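Fumarate reductase iron-sulfur subunit (Mycolicibacterium smegmatis, PDB 7D6V) probably passes electrons through its 2Fe-2S, 4Fe-4S and 3Fe-4S clusters from the flavoprotein subunit toward quinone in a mycobacterial succinate dehydrogenase. Local coordinates at residues P116-P121 and P184-D189; K7-R12 and L20-V25; D47-W52 and M98-T103. All coordinates share one frame; numbering follows the deposited sequence.

Interaction 1: P116-P121 and P184-D189; sequences PSFTPP and PLDTVD
Thr-119 meets both Asp-186 and Thr-187 where two irregular loops cross, the smallest CA-CA separation being 5.2 Å, between Pro-120 and Asp-186. The touching stretches run 119° apart from end to end, and neither is regular helix or strand. This surface contact joins the loop between helices 107-112 and 133-142 to that between helices 171-181 and 191-196, the latter within the 4Fe-4S dicluster domain. One backbone bond spans the crossing, from Thr-187 N to Thr-119 O at 3.1 Å, and its bent geometry makes it weak. The Asp-186 carboxylate makes the firmer link. Its CG stands anti to the backbone N (chi1 -166°), and Asp-186 OD1 accepts from Thr-119 N at 2.9 Å. That bond is nearly straight at 170°, although the donor arrives from above the carboxylate plane. The other oxygen, OD2, forms a salt bridge with Arg-190 and takes a weak bond from Val-188 N in the manner of an Asx turn. Arg-190 also donates to the carbonyls of Pro-116 and Ser-117, so one guanidinium serves both loops. The Phe-118 ring and the Asp-186 side chain pass each other pointing opposite ways, Phe-118 CD2 lying 3.4 Å from Asp-186 OD1. Ser-117 OG instead bonds to Gln-153 of Succinate dehydrogenase subunit A. At the far end of 116-121, Pro-121 CD lies 3.3 Å from Leu-185 O.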
loop_
_atom_site.group_PDB
_atom_site.type_symbol
_atom_site.label_atom_id
_atom_site.label_comp_id
_atom_site.label_asym_id
_atom_site.label_seq_id
_atom_site.Cartn_x
_atom_site.Cartn_y
_atom_site.Cartn_z
ATOM N N PRO B 116 11.340 -5.070 18.052
ATOM C CA PRO B 116 11.379 -3.805 18.793
ATOM C C PRO B 116 11.012 -2.635 17.895
ATOM O O PRO B 116 11.391 -2.580 16.725
ATOM C CB PRO B 116 12.833 -3.716 19.268
ATOM C CG PRO B 116 13.318 -5.113 19.252
ATOM C CD PRO B 116 12.626 -5.779 18.108
ATOM N N SER B 117 10.269 -1.692 18.459
ATOM C CA SER B 117 9.721 -0.593 17.687
ATOM C C SER B 117 10.731 0.546 17.583
ATOM O O SER B 117 11.851 0.470 18.092
ATOM C CB SER B 117 8.413 -0.117 18.308
ATOM O OG SER B 117 7.408 -1.105 18.172
ATOM N N PHE B 118 10.326 1.612 16.899
ATOM C CA PHE B 118 11.183 2.778 16.746
ATOM C C PHE B 118 11.475 3.405 18.102
ATOM O O PHE B 118 10.563 3.663 18.891
ATOM C CB PHE B 118 10.515 3.794 15.819
ATOM C CG PHE B 118 11.151 5.152 15.845
ATOM C CD1 PHE B 118 10.500 6.222 16.430
ATOM C CD2 PHE B 118 12.393 5.360 15.279
ATOM C CE1 PHE B 118 11.079 7.468 16.455
ATOM C CE2 PHE B 118 12.975 6.605 15.303
ATOM C CZ PHE B 118 12.318 7.659 15.889
ATOM N N THR B 119 12.751 3.639 18.371
ATOM C CA THR B 119 13.187 4.248 19.627
ATOM C C THR B 119 13.953 5.528 19.334
ATOM O O THR B 119 15.106 5.463 18.870
ATOM C CB THR B 119 14.054 3.280 20.429
ATOM O OG1 THR B 119 13.427 1.993 20.459
ATOM C CG2 THR B 119 14.228 3.776 21.849
ATOM N N PRO B 120 13.373 6.698 19.573
ATOM C CA PRO B 120 14.103 7.944 19.371
ATOM C C PRO B 120 14.966 8.264 20.578
ATOM O O PRO B 120 14.800 7.652 21.644
ATOM C CB PRO B 120 12.983 8.976 19.198
ATOM C CG PRO B 120 11.867 8.433 20.017
ATOM C CD PRO B 120 11.976 6.931 19.980
ATOM N N PRO B 121 15.910 9.195 20.451
ATOM C CA PRO B 121 16.649 9.648 21.635
ATOM C C PRO B 121 15.705 10.265 22.653
ATOM O O PRO B 121 14.751 10.961 22.299
ATOM C CB PRO B 121 17.626 10.682 21.068
ATOM C CG PRO B 121 17.758 10.329 19.631
ATOM C CD PRO B 121 16.428 9.796 19.212
ATOM N N PRO B 184 17.771 7.082 10.520
ATOM C CA PRO B 184 18.873 7.905 11.045
ATOM C C PRO B 184 18.741 8.270 12.514
ATOM O O PRO B 184 19.752 8.606 13.139
ATOM C CB PRO B 184 18.833 9.154 10.154
ATOM C CG PRO B 184 17.480 9.153 9.536
ATOM C CD PRO B 184 17.082 7.729 9.393
ATOM N N LEU B 185 17.543 8.218 13.088
ATOM C CA LEU B 185 17.334 8.647 14.463
ATOM C C LEU B 185 17.014 7.506 15.419
ATOM O O LEU B 185 16.797 7.762 16.606
ATOM C CB LEU B 185 16.220 9.698 14.522
ATOM C CG LEU B 185 16.568 11.062 13.925
ATOM C CD1 LEU B 185 15.421 12.031 14.105
ATOM C CD2 LEU B 185 17.832 11.615 14.551
ATOM N N ASP B 186 16.977 6.263 14.946
ATOM C CA ASP B 186 16.721 5.139 15.833
ATOM C C ASP B 186 17.953 4.830 16.680
ATOM O O ASP B 186 19.090 5.129 16.307
ATOM C CB ASP B 186 16.301 3.905 15.036
ATOM C CG ASP B 186 15.694 2.827 15.911
ATOM O OD1 ASP B 186 14.490 2.911 16.215
ATOM O OD2 ASP B 186 16.422 1.890 16.297
ATOM N N THR B 187 17.710 4.210 17.835
ATOM C CA THR B 187 18.745 3.960 18.829
ATOM C C THR B 187 19.061 2.484 19.031
ATOM O O THR B 187 20.219 2.143 19.279
ATOM C CB THR B 187 18.331 4.587 20.171
ATOM O OG1 THR B 187 18.482 6.009 20.100
ATOM C CG2 THR B 187 19.173 4.063 21.324
ATOM N N VAL B 188 18.079 1.601 18.885
ATOM C CA VAL B 188 18.267 0.177 19.140
ATOM C C VAL B 188 19.058 -0.458 18.002
ATOM O O VAL B 188 18.959 -0.048 16.841
ATOM C CB VAL B 188 16.897 -0.504 19.335
ATOM C CG1 VAL B 188 17.057 -1.972 19.679
ATOM C CG2 VAL B 188 16.116 0.213 20.414
ATOM N N ASP B 189 19.859 -1.472 18.338
ATOM C CA ASP B 189 20.731 -2.105 17.352
ATOM C C ASP B 189 19.981 -3.132 16.508
ATOM O O ASP B 189 19.876 -2.984 15.285
ATOM C CB ASP B 189 21.925 -2.751 18.059
ATOM C CG ASP B 189 23.056 -3.083 17.108
ATOM O OD1 ASP B 189 22.913 -2.831 15.896
ATOM O OD2 ASP B 189 24.095 -3.589 17.577
#

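Interaction 2: K7-R12 and L20-V25; sequences KLRVWR and LHDYTV
Leu-8 and Tyr-23 form a hydrogen-bonded antiparallel pair in a beta hairpin, the opening hairpin of the beta-grasp fold expected for a 2Fe-2S ferredoxin-type domain. Their bonds run both ways: Leu-8 N to Tyr-23 O at 2.9 Å and Tyr-23 N to Leu-8 O at 3.0 Å. The strand directions lie 145° apart, short of exact antiparallel. Further along, His-21 N donates to Val-10 O at 2.7 Å, but the return pair is too poorly angled to count as a bond. The face carrying Leu-8, Tyr-23 and Val-25 is buried against helix 33-43 through Ile-36 and Leu-40. There Leu-8 CD1 meets Val-25 CG2 at 3.8 Å, while the edge of the Tyr-23 ring is turned toward Val-10 CB. Close packing across the strands comes on the other face, where Leu-20 puts CD2 against Trp-11 CB at 3.6 Å and in the plane of the indole, at its edge, and CD1 beside the Arg-9 side chain. Trp-11 NE1 donates to Gln-20 O of the membrane anchor subunit. The loose part is at exposed Lys-7 and Thr-24. Asp-22 OD1 lies against the Arg-9 CG methylene, and the two side chains run alongside each other in the same direction, yet Arg-9 NE and Asp-22 OD1 remain 5.4 Å apart, without a salt bridge. Arg-12 is folded at chi2 (-68°) and again at chi3, and its NH2 donates to Tyr-23 OH at 3.1 Å. Because its NE pairs with Asp-100, this cation is held from two directions and would be expected to polarise the phenol.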
loop_
_atom_site.group_PDB
_atom_site.type_symbol
_atom_site.label_atom_id
_atom_site.label_comp_id
_atom_site.label_asym_id
_atom_site.label_seq_id
_atom_site.Cartn_x
_atom_site.Cartn_y
_atom_site.Cartn_z
ATOM N N LYS B 7 -13.547 -19.292 -18.363
ATOM C CA LYS B 7 -13.617 -20.473 -17.510
ATOM C C LYS B 7 -12.749 -20.239 -16.280
ATOM O O LYS B 7 -11.517 -20.197 -16.378
ATOM C CB LYS B 7 -13.177 -21.723 -18.268
ATOM C CG LYS B 7 -14.083 -22.080 -19.435
ATOM C CD LYS B 7 -13.647 -23.364 -20.115
ATOM C CE LYS B 7 -12.345 -23.177 -20.879
ATOM N NZ LYS B 7 -12.492 -22.252 -22.030
ATOM N N LEU B 8 -13.400 -20.072 -15.133
ATOM C CA LEU B 8 -12.745 -20.004 -13.837
ATOM C C LEU B 8 -12.822 -21.358 -13.145
ATOM O O LEU B 8 -13.698 -22.178 -13.425
ATOM C CB LEU B 8 -13.389 -18.934 -12.956
ATOM C CG LEU B 8 -13.255 -17.479 -13.393
ATOM C CD1 LEU B 8 -14.069 -16.588 -12.477
ATOM C CD2 LEU B 8 -11.801 -17.057 -13.393
ATOM N N ARG B 9 -11.876 -21.589 -12.238
ATOM C CA ARG B 9 -11.786 -22.849 -11.513
ATOM C C ARG B 9 -11.512 -22.535 -10.036
ATOM O O ARG B 9 -10.523 -22.951 -9.445
ATOM C CB ARG B 9 -10.756 -23.774 -12.164
ATOM C CG ARG B 9 -10.693 -25.153 -11.550
ATOM C CD ARG B 9 -9.679 -26.073 -12.219
ATOM N NE ARG B 9 -8.295 -25.662 -12.027
ATOM C CZ ARG B 9 -7.266 -26.218 -12.655
ATOM N NH1 ARG B 9 -7.474 -27.206 -13.511
ATOM N NH2 ARG B 9 -6.031 -25.794 -12.427
ATOM N N VAL B 10 -12.386 -21.713 -9.445
ATOM C CA VAL B 10 -12.194 -21.187 -8.095
ATOM C C VAL B 10 -12.252 -22.300 -7.053
ATOM O O VAL B 10 -13.083 -23.214 -7.132
ATOM C CB VAL B 10 -13.255 -20.110 -7.811
ATOM C CG1 VAL B 10 -13.160 -19.607 -6.382
ATOM C CG2 VAL B 10 -13.126 -18.966 -8.796
ATOM N N TRP B 11 -11.370 -22.213 -6.053
ATOM C CA TRP B 11 -11.320 -23.184 -4.963
ATOM C C TRP B 11 -12.375 -22.871 -3.905
ATOM O O TRP B 11 -12.475 -21.735 -3.434
ATOM C CB TRP B 11 -9.930 -23.189 -4.325
ATOM C CG TRP B 11 -9.719 -24.271 -3.301
ATOM C CD1 TRP B 11 -9.242 -25.525 -3.527
ATOM C CD2 TRP B 11 -9.982 -24.192 -1.893
ATOM N NE1 TRP B 11 -9.190 -26.232 -2.354
ATOM C CE2 TRP B 11 -9.641 -25.437 -1.336
ATOM C CE3 TRP B 11 -10.476 -23.192 -1.053
ATOM C CZ2 TRP B 11 -9.774 -25.705 0.022
ATOM C CZ3 TRP B 11 -10.608 -23.462 0.290
ATOM C CH2 TRP B 11 -10.262 -24.707 0.816
ATOM N N ARG B 12 -13.156 -23.882 -3.524
ATOM C CA ARG B 12 -14.191 -23.750 -2.506
ATOM C C ARG B 12 -13.941 -24.740 -1.377
ATOM O O ARG B 12 -13.537 -25.878 -1.619
ATOM C CB ARG B 12 -15.593 -23.994 -3.085
ATOM C CG ARG B 12 -15.921 -23.224 -4.344
ATOM C CD ARG B 12 -16.034 -21.734 -4.099
ATOM N NE ARG B 12 -16.845 -21.409 -2.930
ATOM C CZ ARG B 12 -18.149 -21.161 -2.964
ATOM N NH1 ARG B 12 -18.799 -20.869 -1.849
ATOM N NH2 ARG B 12 -18.808 -21.213 -4.111
ATOM N N LEU B 20 -11.668 -27.553 -6.128
ATOM C CA LEU B 20 -11.852 -26.551 -7.167
ATOM C C LEU B 20 -13.206 -26.745 -7.834
ATOM O O LEU B 20 -13.663 -27.875 -8.022
ATOM C CB LEU B 20 -10.740 -26.637 -8.211
ATOM C CG LEU B 20 -9.304 -26.369 -7.762
ATOM C CD1 LEU B 20 -8.328 -26.816 -8.834
ATOM C CD2 LEU B 20 -9.096 -24.911 -7.431
ATOM N N HIS B 21 -13.847 -25.634 -8.188
ATOM C CA HIS B 21 -15.158 -25.650 -8.819
ATOM C C HIS B 21 -15.112 -24.856 -10.115
ATOM O O HIS B 21 -14.460 -23.813 -10.191
ATOM C CB HIS B 21 -16.225 -25.077 -7.884
ATOM C CG HIS B 21 -16.676 -26.034 -6.827
ATOM N ND1 HIS B 21 -15.922 -26.317 -5.709
ATOM C CD2 HIS B 21 -17.800 -26.779 -6.720
ATOM C CE1 HIS B 21 -16.563 -27.193 -4.958
ATOM N NE2 HIS B 21 -17.706 -27.490 -5.548
ATOM N N ASP B 22 -15.822 -25.344 -11.127
ATOM C CA ASP B 22 -15.805 -24.758 -12.462
ATOM C C ASP B 22 -16.975 -23.795 -12.622
ATOM O O ASP B 22 -18.135 -24.196 -12.499
ATOM C CB ASP B 22 -15.862 -25.851 -13.528
ATOM C CG ASP B 22 -14.554 -26.600 -13.664
ATOM O OD1 ASP B 22 -13.491 -25.992 -13.428
ATOM O OD2 ASP B 22 -14.584 -27.797 -14.012
ATOM N N TYR B 23 -16.666 -22.532 -12.907
ATOM C CA TYR B 23 -17.668 -21.505 -13.150
ATOM C C TYR B 23 -17.398 -20.825 -14.486
ATOM O O TYR B 23 -16.249 -20.697 -14.912
ATOM C CB TYR B 23 -17.678 -20.457 -12.032
ATOM C CG TYR B 23 -17.947 -21.019 -10.658
ATOM C CD1 TYR B 23 -16.930 -21.135 -9.724
ATOM C CD2 TYR B 23 -19.219 -21.429 -10.295
ATOM C CE1 TYR B 23 -17.173 -21.648 -8.469
ATOM C CE2 TYR B 23 -19.470 -21.940 -9.047
ATOM C CZ TYR B 23 -18.446 -22.047 -8.136
ATOM O OH TYR B 23 -18.701 -22.560 -6.886
ATOM N N THR B 24 -18.470 -20.388 -15.144
ATOM C CA THR B 24 -18.385 -19.659 -16.406
ATOM C C THR B 24 -18.918 -18.249 -16.197
ATOM O O THR B 24 -20.094 -18.072 -15.868
ATOM C CB THR B 24 -19.174 -20.365 -17.512
ATOM O OG1 THR B 24 -18.669 -21.692 -17.690
ATOM C CG2 THR B 24 -19.050 -19.604 -18.820
ATOM N N VAL B 25 -18.058 -17.251 -16.397
ATOM C CA VAL B 25 -18.396 -15.857 -16.137
ATOM C C VAL B 25 -18.093 -15.028 -17.377
ATOM O O VAL B 25 -17.177 -15.331 -18.146
ATOM C CB VAL B 25 -17.631 -15.298 -14.914
ATOM C CG1 VAL B 25 -18.202 -13.959 -14.481
ATOM C CG2 VAL B 25 -17.660 -16.286 -13.762
#

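Interaction 3: D47-W52 and M98-T103; sequences DLAVRW and MRDLVT
Thr-103 O is gripped end-on by both terminal nitrogens of Arg-51, NH1 at 3.1 Å and NH2 at 3.0 Å. NH2 approaches this oxygen nearly along the C=O axis, whereas NH1 comes in the carbonyl plane at a C=O...donor angle of 145°. A bend at chi3 (-92°) sets NE on its course, and Val-102 CG1 rests over the centre of one guanidinium face. Earlier in both segments, Ala-49 N donates to the anti lone pair of Asp-100 OD2 at 2.9 Å, and Leu-101 N returns a weak bond to Ala-49 O. Ala-49 CB packs on Val-102 CG2 at 3.7 Å. Arg-99 NH2 reaches Asp-47 OD2 at 3.4 Å, a weak but fairly straight salt-bridge contact. Within 98-103, Met-98 N and Arg-99 N both donate to Val-102 O, a classic beta bulge in the small 97-99/102-103 hairpin. Phe-530 of the chain of Succinate dehydrogenase subunit A packs on Ala-49 and Val-102. The 47-52 loop, with the Val-50 side chain about 8 Å from the 2Fe-2S cluster, lies between this hairpin and helix 33-43, where Ile-37 touches Leu-48 and Val-50; Leu-48 also touches Val-10 of strand 4-14.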
loop_
_atom_site.group_PDB
_atom_site.type_symbol
_atom_site.label_atom_id
_atom_site.label_comp_id
_atom_site.label_asym_id
_atom_site.label_seq_id
_atom_site.Cartn_x
_atom_site.Cartn_y
_atom_site.Cartn_z
ATOM N N ASP B 47 -22.365 -16.395 -1.391
ATOM C CA ASP B 47 -21.656 -16.657 -0.145
ATOM C C ASP B 47 -20.181 -16.983 -0.360
ATOM O O ASP B 47 -19.555 -17.593 0.510
ATOM C CB ASP B 47 -22.333 -17.796 0.613
ATOM C CG ASP B 47 -22.523 -19.026 -0.240
ATOM O OD1 ASP B 47 -22.486 -18.897 -1.481
ATOM O OD2 ASP B 47 -22.689 -20.125 0.323
ATOM N N LEU B 48 -19.612 -16.596 -1.498
ATOM C CA LEU B 48 -18.210 -16.871 -1.783
ATOM C C LEU B 48 -17.306 -15.918 -1.008
ATOM O O LEU B 48 -17.501 -14.702 -1.039
ATOM C CB LEU B 48 -17.941 -16.752 -3.282
ATOM C CG LEU B 48 -16.483 -16.727 -3.728
ATOM C CD1 LEU B 48 -15.914 -18.122 -3.709
ATOM C CD2 LEU B 48 -16.380 -16.128 -5.114
ATOM N N ALA B 49 -16.300 -16.477 -0.338
ATOM C CA ALA B 49 -15.433 -15.720 0.558
ATOM C C ALA B 49 -14.293 -15.056 -0.211
ATOM O O ALA B 49 -13.559 -15.731 -0.936
ATOM C CB ALA B 49 -14.876 -16.661 1.625
ATOM N N VAL B 50 -14.137 -13.735 -0.056
ATOM C CA VAL B 50 -13.191 -12.990 -0.891
ATOM C C VAL B 50 -12.209 -12.138 -0.088
ATOM O O VAL B 50 -10.992 -12.290 -0.237
ATOM C CB VAL B 50 -13.936 -12.113 -1.912
ATOM C CG1 VAL B 50 -12.947 -11.368 -2.785
ATOM C CG2 VAL B 50 -14.835 -12.964 -2.769
ATOM N N ARG B 51 -12.720 -11.239 0.758
ATOM C CA ARG B 51 -11.904 -10.295 1.537
ATOM C C ARG B 51 -11.127 -9.321 0.642
ATOM O O ARG B 51 -9.917 -9.423 0.455
ATOM C CB ARG B 51 -10.940 -11.012 2.489
ATOM C CG ARG B 51 -10.247 -10.041 3.430
ATOM C CD ARG B 51 -8.916 -10.549 3.931
ATOM N NE ARG B 51 -9.053 -11.268 5.191
ATOM C CZ ARG B 51 -8.267 -12.268 5.570
ATOM N NH1 ARG B 51 -7.275 -12.668 4.788
ATOM N NH2 ARG B 51 -8.470 -12.865 6.731
ATOM N N TRP B 52 -11.871 -8.390 0.058
ATOM C CA TRP B 52 -11.305 -7.205 -0.570
ATOM C C TRP B 52 -11.690 -5.972 0.241
ATOM O O TRP B 52 -12.669 -5.985 0.990
ATOM C CB TRP B 52 -11.819 -7.043 -2.002
ATOM C CG TRP B 52 -13.288 -6.790 -2.046
ATOM C CD1 TRP B 52 -14.279 -7.662 -1.719
ATOM C CD2 TRP B 52 -13.934 -5.570 -2.418
ATOM N NE1 TRP B 52 -15.503 -7.065 -1.870
ATOM C CE2 TRP B 52 -15.318 -5.778 -2.301
ATOM C CE3 TRP B 52 -13.474 -4.322 -2.845
ATOM C CZ2 TRP B 52 -16.248 -4.788 -2.597
ATOM C CZ3 TRP B 52 -14.397 -3.342 -3.135
ATOM C CH2 TRP B 52 -15.767 -3.579 -3.011
ATOM N N MET B 98 -9.312 -19.949 6.074
ATOM C CA MET B 98 -10.572 -19.689 6.762
ATOM C C MET B 98 -11.741 -20.242 5.961
ATOM O O MET B 98 -12.469 -21.126 6.425
ATOM C CB MET B 98 -10.750 -18.186 6.993
ATOM C CG MET B 98 -10.020 -17.636 8.198
ATOM S SD MET B 98 -10.108 -15.839 8.257
ATOM C CE MET B 98 -9.350 -15.512 9.842
ATOM N N ARG B 99 -11.924 -19.736 4.748
ATOM C CA ARG B 99 -12.927 -20.246 3.831
ATOM C C ARG B 99 -12.378 -20.061 2.421
ATOM O O ARG B 99 -11.163 -19.948 2.237
ATOM C CB ARG B 99 -14.282 -19.566 4.081
ATOM C CG ARG B 99 -15.458 -20.470 3.790
ATOM C CD ARG B 99 -16.748 -19.704 3.695
ATOM N NE ARG B 99 -17.794 -20.506 3.078
ATOM C CZ ARG B 99 -18.868 -20.001 2.488
ATOM N NH1 ARG B 99 -19.042 -18.689 2.443
ATOM N NH2 ARG B 99 -19.767 -20.808 1.947
ATOM N N ASP B 100 -13.271 -19.999 1.431
ATOM C CA ASP B 100 -12.923 -20.215 0.029
ATOM C C ASP B 100 -11.631 -19.530 -0.411
ATOM O O ASP B 100 -10.666 -20.198 -0.793
ATOM C CB ASP B 100 -14.091 -19.754 -0.845
ATOM C CG ASP B 100 -15.429 -20.210 -0.311
ATOM O OD1 ASP B 100 -15.607 -21.427 -0.109
ATOM O OD2 ASP B 100 -16.303 -19.354 -0.084
ATOM N N LEU B 101 -11.576 -18.203 -0.350
ATOM C CA LEU B 101 -10.382 -17.477 -0.771
ATOM C C LEU B 101 -9.743 -16.694 0.365
ATOM O O LEU B 101 -8.843 -15.887 0.118
ATOM C CB LEU B 101 -10.703 -16.535 -1.932
ATOM C CG LEU B 101 -11.150 -17.171 -3.249
ATOM C CD1 LEU B 101 -11.373 -16.102 -4.298
ATOM C CD2 LEU B 101 -10.144 -18.197 -3.730
ATOM N N VAL B 102 -10.181 -16.912 1.599
ATOM C CA VAL B 102 -9.729 -16.154 2.756
ATOM C C VAL B 102 -8.877 -17.063 3.627
ATOM O O VAL B 102 -9.283 -18.186 3.945
ATOM C CB VAL B 102 -10.921 -15.588 3.546
ATOM C CG1 VAL B 102 -10.442 -14.722 4.685
ATOM C CG2 VAL B 102 -11.814 -14.802 2.627
ATOM N N THR B 103 -7.698 -16.583 4.004
ATOM C CA THR B 103 -6.803 -17.316 4.881
ATOM C C THR B 103 -6.642 -16.566 6.195
ATOM O O THR B 103 -6.948 -15.377 6.300
ATOM C CB THR B 103 -5.428 -17.537 4.237
ATOM O OG1 THR B 103 -4.940 -16.299 3.709
ATOM C CG2 THR B 103 -5.528 -18.552 3.119
#

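How the interactions relate
From the N terminus, interaction 2 closes first, pairing 7-12 with 20-25 across a short hairpin turn. Interaction 3 follows with a wider closure, bringing 47-52 back to 98-103 across the chain that supplies the cysteines of the 2Fe-2S site. Interaction 1 comes last, joining the loop before helix 133-142 to the one before helix 191-196. The three are in series, with no nesting or crossing. Interactions 2 and 3, centres 14 Å apart, meet directly within one 2Fe-2S domain: Arg-12 NE lies 3.1 Å from Asp-100 OD1. Interaction 1, its centre 38 Å from that of interaction 3, joins two loops between helices, on the opposite side of the chain's centre.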